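Local structure of epidermin biosynthesis protein EpiD (Staphylococcus aureus, 3QJG) at residues 60-65 against 99-104; 131-136 against 141-146; 150-153 against 158-161. The protein binds FMN and probably catalyses the oxidative decarboxylation of the C-terminal cysteine of the epidermin precursor peptide during biosynthesis of this lantibiotic. All blocks are in the same frame, centred on the assembly; numbering follows the deposited sequence. Where two conformers were deposited one is given.

Contact 1 of 3, residues 60-65 against 99-104. With FMN (flavin mononucleotide), chain P.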
loop_
_atom_site.group_PDB
_atom_site.type_symbol
_atom_site.label_atom_id
_atom_site.label_comp_id
_atom_site.label_asym_id
_atom_site.label_seq_id
_atom_site.Cartn_x
_atom_site.Cartn_y
_atom_site.Cartn_z
ATOM N N TYR A 60 21.527 7.783 -15.136
ATOM C CA TYR A 60 21.793 7.940 -13.712
ATOM C C TYR A 60 20.491 8.326 -13.121
ATOM O O TYR A 60 19.892 9.350 -13.519
ATOM C CB TYR A 60 22.865 8.997 -13.399
ATOM C CG TYR A 60 24.240 8.674 -13.936
ATOM C CD1 TYR A 60 24.892 7.490 -13.565
ATOM C CD2 TYR A 60 24.854 9.488 -14.889
ATOM C CE1 TYR A 60 26.117 7.147 -14.102
ATOM C CE2 TYR A 60 26.107 9.154 -15.432
ATOM C CZ TYR A 60 26.727 7.988 -15.032
ATOM O OH TYR A 60 27.965 7.661 -15.538
ATOM N N ASP A 61 20.059 7.552 -12.145
ATOM C CA ASP A 61 18.747 7.764 -11.532
ATOM C C ASP A 61 18.886 7.879 -9.987
ATOM O O ASP A 61 19.014 6.879 -9.307
ATOM C CB ASP A 61 17.881 6.571 -11.908
ATOM C CG ASP A 61 16.419 6.705 -11.456
ATOM O OD1 ASP A 61 16.059 7.675 -10.688
ATOM O OD2 ASP A 61 15.650 5.797 -11.893
ATOM N N GLU A 62 18.838 9.098 -9.478
ATOM C CA GLU A 62 18.966 9.419 -8.046
ATOM C C GLU A 62 17.896 8.739 -7.158
ATOM O O GLU A 62 18.141 8.455 -5.963
ATOM C CB GLU A 62 18.871 10.961 -7.852
ATOM C CG GLU A 62 19.538 11.433 -6.607
ATOM C CD GLU A 62 19.211 12.859 -6.231
ATOM O OE1 GLU A 62 18.730 13.664 -7.073
ATOM O OE2 GLU A 62 19.448 13.159 -5.052
ATOM N N PHE A 63 16.709 8.488 -7.715
ATOM C CA PHE A 63 15.592 7.810 -6.994
ATOM C C PHE A 63 15.918 6.339 -6.819
ATOM O O PHE A 63 15.681 5.746 -5.793
ATOM C CB PHE A 63 14.274 7.936 -7.788
ATOM C CG PHE A 63 13.045 7.381 -7.073
ATOM C CD1 PHE A 63 12.456 8.086 -6.026
ATOM C CD2 PHE A 63 12.481 6.154 -7.465
ATOM C CE1 PHE A 63 11.321 7.601 -5.374
ATOM C CE2 PHE A 63 11.353 5.670 -6.825
ATOM C CZ PHE A 63 10.767 6.407 -5.769
ATOM N N GLU A 64 16.464 5.747 -7.848
ATOM C CA GLU A 64 16.802 4.336 -7.788
ATOM C C GLU A 64 18.100 4.099 -7.013
ATOM O O GLU A 64 18.232 3.103 -6.340
ATOM C CB GLU A 64 16.851 3.770 -9.189
ATOM C CG GLU A 64 15.448 3.730 -9.809
ATOM C CD GLU A 64 14.543 2.708 -9.137
ATOM O OE1 GLU A 64 14.954 1.527 -9.083
ATOM O OE2 GLU A 64 13.437 3.082 -8.672
ATOM N N ASP A 65 19.060 5.006 -7.117
ATOM C CA ASP A 65 20.318 4.870 -6.393
ATOM C C ASP A 65 20.760 6.150 -5.710
ATOM O O ASP A 65 21.550 6.902 -6.269
ATOM C CB ASP A 65 21.395 4.464 -7.334
ATOM C CG ASP A 65 22.720 4.268 -6.637
ATOM O OD1 ASP A 65 22.796 4.262 -5.358
ATOM O OD2 ASP A 65 23.690 4.112 -7.404
ATOM N N ASP A 99 20.487 21.019 -5.028
ATOM C CA ASP A 99 19.602 20.184 -4.192
ATOM C C ASP A 99 19.143 18.868 -4.842
ATOM O O ASP A 99 18.324 18.154 -4.227
ATOM C CB ASP A 99 18.453 20.962 -3.481
ATOM C CG ASP A 99 17.653 21.864 -4.389
ATOM O OD1 ASP A 99 17.719 21.611 -5.600
ATOM O OD2 ASP A 99 16.959 22.859 -3.878
ATOM N N ASN A 100 19.705 18.558 -6.030
ATOM C CA ASN A 100 19.612 17.222 -6.638
ATOM C C ASN A 100 20.894 16.736 -7.292
ATOM O O ASN A 100 21.835 17.482 -7.362
ATOM C CB ASN A 100 18.477 17.169 -7.607
ATOM C CG ASN A 100 18.616 18.141 -8.765
ATOM O OD1 ASN A 100 19.693 18.307 -9.359
ATOM N ND2 ASN A 100 17.474 18.739 -9.159
ATOM N N LEU A 101 20.937 15.496 -7.798
ATOM C CA LEU A 101 22.178 14.972 -8.277
ATOM C C LEU A 101 22.708 15.751 -9.522
ATOM O O LEU A 101 23.882 16.079 -9.632
ATOM C CB LEU A 101 21.992 13.449 -8.575
ATOM C CG LEU A 101 23.258 12.840 -9.097
ATOM C CD1 LEU A 101 24.449 13.151 -8.091
ATOM C CD2 LEU A 101 22.980 11.252 -9.407
ATOM N N LEU A 102 21.835 16.059 -10.474
ATOM C CA LEU A 102 22.196 16.791 -11.640
ATOM C C LEU A 102 22.852 18.112 -11.317
ATOM O O LEU A 102 23.869 18.489 -11.919
ATOM C CB LEU A 102 20.927 17.065 -12.473
ATOM C CG LEU A 102 21.015 17.889 -13.750
ATOM C CD1 LEU A 102 19.814 17.553 -14.632
ATOM C CD2 LEU A 102 20.986 19.431 -13.488
ATOM N N LEU A 103 22.260 18.836 -10.385
ATOM C CA LEU A 103 22.755 20.155 -10.069
ATOM C C LEU A 103 24.097 20.128 -9.345
ATOM O O LEU A 103 24.939 21.030 -9.529
ATOM C CB LEU A 103 21.768 20.920 -9.214
ATOM C CG LEU A 103 20.410 21.341 -9.763
ATOM C CD1 LEU A 103 19.539 21.958 -8.643
ATOM C CD2 LEU A 103 20.617 22.333 -10.863
ATOM N N THR A 104 24.259 19.135 -8.480
ATOM C CA THR A 104 25.518 18.889 -7.785
ATOM C C THR A 104 26.683 18.498 -8.731
ATOM O O THR A 104 27.839 18.932 -8.529
ATOM C CB THR A 104 25.347 17.752 -6.724
ATOM O OG1 THR A 104 24.268 18.109 -5.845
ATOM C CG2 THR A 104 26.606 17.476 -5.950
HETATM N N1 FMN P . 28.034 17.429 -0.845
HETATM C C2 FMN P . 28.839 18.324 -0.180
HETATM O O2 FMN P . 28.722 19.592 -0.292
HETATM N N3 FMN P . 29.764 17.788 0.684
HETATM C C4 FMN P . 29.945 16.430 0.841
HETATM O O4 FMN P . 30.843 16.061 1.603
HETATM C C4A FMN P . 29.134 15.547 0.148
HETATM N N5 FMN P . 29.276 14.160 0.243
HETATM C C5A FMN P . 28.415 13.301 -0.436
HETATM C C6 FMN P . 28.532 11.914 -0.325
HETATM C C7 FMN P . 27.657 11.049 -1.011
HETATM C C7M FMN P . 27.789 9.537 -0.900
HETATM C C8 FMN P . 26.672 11.612 -1.830
HETATM C C8M FMN P . 25.683 10.761 -2.595
HETATM C C9 FMN P . 26.555 12.993 -1.938
HETATM C C9A FMN P . 27.430 13.837 -1.253
HETATM N N10 FMN P . 27.316 15.214 -1.386
HETATM C C10 FMN P . 28.155 16.069 -0.684
HETATM C "C1'" FMN P . 26.296 15.824 -2.243
HETATM C "C2'" FMN P . 25.136 16.384 -1.430
HETATM O "O2'" FMN P . 24.485 15.449 -0.606
HETATM C "C3'" FMN P . 24.119 16.921 -2.408
HETATM O "O3'" FMN P . 24.591 18.066 -3.102
HETATM C "C4'" FMN P . 22.796 17.251 -1.674
HETATM O "O4'" FMN P . 21.920 17.844 -2.568
HETATM C "C5'" FMN P . 23.001 18.173 -0.539
HETATM O "O5'" FMN P . 21.752 18.498 0.007
HETATM P P FMN P . 21.645 19.202 1.445
HETATM O O1P FMN P . 20.199 19.807 1.624
HETATM O O2P FMN P . 22.710 20.194 1.479
HETATM O O3P FMN P . 22.029 18.225 2.509
#
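The carboxylate of E62 reaches across to the first turn of helix 101-107 and takes the amide of L101. OE1 of E62 lies 3.0 Å from N of L101 with an N-H...O angle of 154°, but the N-H arrives from well above the carboxylate plane, 68° out of it. With CG of E62 anti to its backbone N and the chain extended beyond, the carboxylate is carried over to the helix start, while CG of E62 passes 3.7 Å from CB of L101. The same OE1 also rests against CB of N100. A glutamate suits this place because its length brings a negative group to a helix N terminus, whose partial positive charge would favour it.

Behind this bond stands the N-cap. N100 holds CG between its backbone N and carbonyl carbon (chi1 61°), which turns OD1 of N100 onto N of L103 at 2.8 Å. The backbone O of N100 is gripped twice by one residue, by N of T104 and by OG1 of T104. That threonine hydroxyl in turn accepts from O3' of FMN at 2.8 Å, so the ribityl chain is tied to the first helical turn. The side chain of L101 packs on I38, L68, H70 and I73.

On the other side, D61 shapes the loop that delivers E62: OD1 of D61 accepts from N of F63 at 3.1 Å, an Asx turn, and D61 also forms a salt bridge with R44. D99 bridges to K92 of its own chain and K92 of the second subunit, which also supplies T86, S40 and other FMN partners. The motif is an asparagine N-cap; the FMN lodged between subunits beside it is consistent with the homo-oligomeric flavin-containing cysteine decarboxylase family.

Contact 2 of 3, residues 131-136 against 141-146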
loop_
_atom_site.group_PDB
_atom_site.type_symbol
_atom_site.label_atom_id
_atom_site.label_comp_id
_atom_site.label_asym_id
_atom_site.label_seq_id
_atom_site.Cartn_x
_atom_site.Cartn_y
_atom_site.Cartn_z
ATOM N N ASN A 131 21.019 38.161 -15.544
ATOM C CA ASN A 131 22.194 38.425 -14.697
ATOM C C ASN A 131 23.014 37.120 -14.443
ATOM O O ASN A 131 24.245 37.121 -14.370
ATOM C CB ASN A 131 21.746 38.893 -13.354
ATOM C CG ASN A 131 21.123 40.245 -13.393
ATOM O OD1 ASN A 131 21.213 40.959 -14.385
ATOM N ND2 ASN A 131 20.491 40.620 -12.316
ATOM N N ASN A 132 22.269 36.044 -14.235
ATOM C CA ASN A 132 22.836 34.733 -13.966
ATOM C C ASN A 132 23.545 34.135 -15.141
ATOM O O ASN A 132 24.582 33.503 -14.976
ATOM C CB ASN A 132 21.743 33.808 -13.410
ATOM C CG ASN A 132 21.451 34.068 -11.946
ATOM O OD1 ASN A 132 22.250 34.692 -11.276
ATOM N ND2 ASN A 132 20.311 33.571 -11.434
ATOM N N ILE A 133 22.985 34.264 -16.337
ATOM C CA ILE A 133 23.689 33.870 -17.556
ATOM C C ILE A 133 25.028 34.598 -17.714
ATOM O O ILE A 133 26.037 33.955 -18.001
ATOM C CB ILE A 133 22.819 34.085 -18.797
ATOM C CG1 ILE A 133 21.724 33.018 -18.882
ATOM C CG2 ILE A 133 23.691 34.130 -20.094
ATOM C CD1 ILE A 133 22.221 31.564 -19.379
ATOM N N ARG A 134 25.063 35.918 -17.445
ATOM C CA ARG A 134 26.285 36.720 -17.502
ATOM C C ARG A 134 27.351 36.283 -16.510
ATOM O O ARG A 134 28.535 36.223 -16.862
ATOM C CB ARG A 134 25.979 38.205 -17.218
ATOM C CG ARG A 134 25.099 38.899 -18.234
ATOM C CD ARG A 134 25.130 40.433 -18.001
ATOM N NE ARG A 134 24.127 40.897 -17.025
ATOM C CZ ARG A 134 22.912 41.375 -17.335
ATOM N NH1 ARG A 134 22.489 41.470 -18.604
ATOM N NH2 ARG A 134 22.106 41.765 -16.366
ATOM N N LEU A 135 26.919 36.017 -15.265
ATOM C CA LEU A 135 27.757 35.411 -14.218
ATOM C C LEU A 135 28.251 34.011 -14.596
ATOM O O LEU A 135 29.408 33.626 -14.405
ATOM C CB LEU A 135 26.918 35.252 -12.962
ATOM C CG LEU A 135 27.160 36.024 -11.688
ATOM C CD1 LEU A 135 27.163 37.565 -11.846
ATOM C CD2 LEU A 135 26.117 35.525 -10.605
ATOM N N LEU A 136 27.370 33.199 -15.112
ATOM C CA LEU A 136 27.829 31.867 -15.537
ATOM C C LEU A 136 28.965 32.014 -16.578
ATOM O O LEU A 136 30.027 31.341 -16.475
ATOM C CB LEU A 136 26.650 31.038 -16.010
ATOM C CG LEU A 136 25.744 30.463 -14.906
ATOM C CD1 LEU A 136 24.490 29.775 -15.565
ATOM C CD2 LEU A 136 26.479 29.402 -13.984
ATOM N N VAL A 141 31.435 29.067 -17.648
ATOM C CA VAL A 141 30.463 28.121 -18.241
ATOM C C VAL A 141 30.157 28.560 -19.673
ATOM O O VAL A 141 29.913 29.729 -19.952
ATOM C CB VAL A 141 29.147 28.007 -17.350
ATOM C CG1 VAL A 141 28.142 27.013 -17.937
ATOM C CG2 VAL A 141 29.508 27.654 -15.904
ATOM N N SER A 142 30.151 27.623 -20.610
ATOM C CA SER A 142 29.701 27.946 -21.973
ATOM C C SER A 142 28.143 27.992 -22.111
ATOM O O SER A 142 27.459 27.022 -21.788
ATOM C CB SER A 142 30.259 26.906 -22.942
ATOM O OG SER A 142 31.638 26.701 -22.710
ATOM N N ILE A 143 27.605 29.092 -22.628
ATOM C CA ILE A 143 26.161 29.268 -22.863
ATOM C C ILE A 143 25.926 29.330 -24.372
ATOM O O ILE A 143 26.493 30.154 -25.034
ATOM C CB ILE A 143 25.667 30.579 -22.276
ATOM C CG1 ILE A 143 26.176 30.698 -20.821
ATOM C CG2 ILE A 143 24.110 30.749 -22.476
ATOM C CD1 ILE A 143 25.704 29.532 -19.878
ATOM N N TYR A 144 25.157 28.387 -24.908
ATOM C CA TYR A 144 24.843 28.370 -26.315
ATOM C C TYR A 144 24.116 29.687 -26.642
ATOM O O TYR A 144 23.255 30.112 -25.877
ATOM C CB TYR A 144 24.000 27.150 -26.698
ATOM C CG TYR A 144 23.786 27.078 -28.187
ATOM C CD1 TYR A 144 22.654 27.618 -28.788
ATOM C CD2 TYR A 144 24.737 26.484 -28.995
ATOM C CE1 TYR A 144 22.494 27.581 -30.178
ATOM C CE2 TYR A 144 24.598 26.459 -30.382
ATOM C CZ TYR A 144 23.492 26.999 -30.967
ATOM O OH TYR A 144 23.418 26.913 -32.330
ATOM N N PRO A 145 24.506 30.356 -27.755
ATOM C CA PRO A 145 23.875 31.588 -28.136
ATOM C C PRO A 145 22.521 31.230 -28.763
ATOM O O PRO A 145 22.345 31.216 -30.001
ATOM C CB PRO A 145 24.859 32.176 -29.145
ATOM C CG PRO A 145 25.386 30.974 -29.833
ATOM C CD PRO A 145 25.581 30.002 -28.701
ATOM N N ALA A 146 21.572 30.949 -27.896
ATOM C CA ALA A 146 20.313 30.399 -28.295
ATOM C C ALA A 146 19.498 31.328 -29.191
ATOM O O ALA A 146 19.409 32.580 -29.002
ATOM C CB ALA A 146 19.510 30.018 -27.097
#
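The flat group that L136 offers to V141 is its peptide carbonyl, and N of V141 meets it from above the plane, 36° out of it. This bond, from N of V141 to O of L136, is 2.9 Å long with an N-H...O angle of 155°, and it ties the helix near its C-terminal end to the start of the returning chain. CB of V141 then sits 3.6 Å from the same O of L136. Further along, CD of P145 lies 3.5 Å above the plane of the Y144 ring, offset toward the rim; F174 makes an edge-to-face pair with that ring and F116 also meets it.

The contact itself is otherwise purely aliphatic. L136 and V141 lie side by side and point the same way, with CD2 of L136 4.0 Å from CG2 of V141. I133, one turn earlier on the helix, crosses I143 at a slant: CD1 of I133 approaches CG2 of I143 to 3.7 Å. That methyl gets there because CG1 of I133 stands anti to the carbonyl carbon (chi1 -74°) and the ethyl arm bends on toward the strand. CD1 of I143 also lies 4.3 Å from CB of L136, so I143 is placed against both helical residues. Branched chains fit well here: the beta-branched V141 and I143 favour an extended backbone, and leucine and isoleucine present several methyls from one helical face.

I133 and L136 also press on I90 of helix 87-94, and L136 touches I93 there and F110. V141 packs on L113 and I115 of strand 113-120, to which S142 and Y144 are hydrogen-bonded. Helix 127-138 thus packs on the sheet where strand 142-143 pairs in parallel with strand 113-120, alongside helix 87-94.

Contact 3 of 3, residues 150-153 against 158-161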
loop_
_atom_site.group_PDB
_atom_site.type_symbol
_atom_site.label_atom_id
_atom_site.label_comp_id
_atom_site.label_asym_id
_atom_site.label_seq_id
_atom_site.Cartn_x
_atom_site.Cartn_y
_atom_site.Cartn_z
ATOM N N GLU A 150 9.427 32.055 -32.650
ATOM C CA GLU A 150 7.994 32.131 -32.354
ATOM C C GLU A 150 7.306 31.041 -33.164
ATOM O O GLU A 150 7.429 31.013 -34.398
ATOM C CB GLU A 150 7.421 33.504 -32.730
ATOM C CG GLU A 150 5.929 33.687 -32.473
ATOM C CD GLU A 150 5.441 35.139 -32.711
ATOM O OE1 GLU A 150 5.145 35.859 -31.733
ATOM O OE2 GLU A 150 5.347 35.567 -33.875
ATOM N N SER A 151 6.618 30.134 -32.472
ATOM C CA SER A 151 5.949 29.023 -33.118
ATOM C C SER A 151 4.555 28.802 -32.518
ATOM O O SER A 151 4.224 29.293 -31.428
ATOM C CB SER A 151 6.799 27.757 -33.000
ATOM O OG SER A 151 7.026 27.434 -31.632
ATOM N N TYR A 152 3.725 28.078 -33.254
ATOM C CA TYR A 152 2.391 27.781 -32.797
ATOM C C TYR A 152 2.525 26.622 -31.837
ATOM O O TYR A 152 3.240 25.646 -32.119
ATOM C CB TYR A 152 1.497 27.427 -33.965
ATOM C CG TYR A 152 0.065 27.162 -33.598
ATOM C CD1 TYR A 152 -0.798 28.207 -33.281
ATOM C CD2 TYR A 152 -0.438 25.861 -33.587
ATOM C CE1 TYR A 152 -2.115 27.963 -32.968
ATOM C CE2 TYR A 152 -1.758 25.609 -33.269
ATOM C CZ TYR A 152 -2.579 26.656 -32.961
ATOM O OH TYR A 152 -3.877 26.398 -32.658
ATOM N N GLU A 153 1.894 26.747 -30.680
ATOM C CA GLU A 153 1.970 25.685 -29.682
ATOM C C GLU A 153 0.646 24.940 -29.630
ATOM O O GLU A 153 -0.326 25.487 -29.159
ATOM C CB GLU A 153 2.315 26.253 -28.300
ATOM C CG GLU A 153 2.635 25.171 -27.254
ATOM C CD GLU A 153 2.687 25.746 -25.853
ATOM O OE1 GLU A 153 1.632 26.230 -25.397
ATOM O OE2 GLU A 153 3.771 25.747 -25.220
ATOM N N THR A 158 -1.921 28.650 -29.094
ATOM C CA THR A 158 -1.507 30.055 -29.226
ATOM C C THR A 158 -0.101 30.094 -29.788
ATOM O O THR A 158 0.563 29.053 -29.906
ATOM C CB THR A 158 -1.495 30.833 -27.883
ATOM O OG1 THR A 158 -0.422 30.363 -27.029
ATOM C CG2 THR A 158 -2.854 30.747 -27.149
ATOM N N PHE A 159 0.342 31.300 -30.126
ATOM C CA PHE A 159 1.717 31.520 -30.551
ATOM C C PHE A 159 2.563 31.948 -29.361
ATOM O O PHE A 159 2.192 32.864 -28.630
ATOM C CB PHE A 159 1.790 32.568 -31.667
ATOM C CG PHE A 159 1.498 31.999 -33.031
ATOM C CD1 PHE A 159 2.439 31.217 -33.677
ATOM C CD2 PHE A 159 0.286 32.229 -33.656
ATOM C CE1 PHE A 159 2.181 30.687 -34.939
ATOM C CE2 PHE A 159 0.024 31.701 -34.910
ATOM C CZ PHE A 159 0.965 30.922 -35.552
ATOM N N LYS A 160 3.690 31.271 -29.183
ATOM C CA LYS A 160 4.654 31.580 -28.116
ATOM C C LYS A 160 6.069 31.854 -28.629
ATOM O O LYS A 160 6.498 31.315 -29.645
ATOM C CB LYS A 160 4.699 30.431 -27.102
ATOM C CG LYS A 160 3.354 30.231 -26.380
ATOM C CD LYS A 160 3.461 29.259 -25.252
ATOM C CE LYS A 160 2.129 29.160 -24.443
ATOM N NZ LYS A 160 2.176 28.011 -23.468
ATOM N N LYS A 161 6.785 32.674 -27.876
ATOM C CA LYS A 161 8.161 33.050 -28.172
ATOM C C LYS A 161 9.049 32.301 -27.183
ATOM O O LYS A 161 8.768 32.250 -26.006
ATOM C CB LYS A 161 8.347 34.581 -28.030
ATOM C CG LYS A 161 7.486 35.406 -28.965
ATOM C CD LYS A 161 7.762 36.947 -28.831
ATOM C CE LYS A 161 7.290 37.788 -30.037
ATOM N NZ LYS A 161 6.023 38.546 -29.770
#
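Strands 150-153 and 158-161 run antiparallel with a marked twist, their axes 4.6 Å apart and at 142°, and S151 and K160 form a hydrogen-bonded pair through both of their backbone amides. N of E153 gives a further bond to O of T158, 2.8 Å long and nearly straight.

On the face carrying Y152 and F159, the tyrosine turns an edge to the phenylalanine in a T-shaped stack: CD1 of Y152 stands 3.9 Å above the centre of the F159 ring, with the planes at 67°. The F159 ring, CG anti to its carbonyl carbon (chi1 -82°), also reaches across to CB of Y152. Farther along, E150 and K161 lie side by side in a longer salt bridge, OE1 of E150 to NZ of K161 at 3.4 Å.

The other face holds the tighter ion pair. NZ of the extended K160 meets OE1 of E153 at 2.7 Å from the syn side; S156 also bonds this OE1, and D72 of the third subunit shares the lysine. The whole is a two-stranded beta hairpin projecting from the core, with the side chain of E153 about 7 Å from a bound FMN, consistent with the substrate-recognition clamp of cysteine decarboxylases, though no peptide is bound here.

How the contacts relate
From the N terminus, the chain first meets contact 1, which brings the loop after strand 59-60 up to helix 101-107 and so closes a loop of 33 residues holding helices 70-75 and 87-94 and strand 79-85. Contacts 2 and 3 are local closures of four residues each, helix to strand and strand to strand. The three follow in series; none encloses or crosses another. Strand 113-120 links the later two, since it pairs with strand 142-143 in parallel and with strand 158-163 antiparallel. Contacts 1 and 3 lie on opposite sides of the chain's centre, with centres about 33 Å apart.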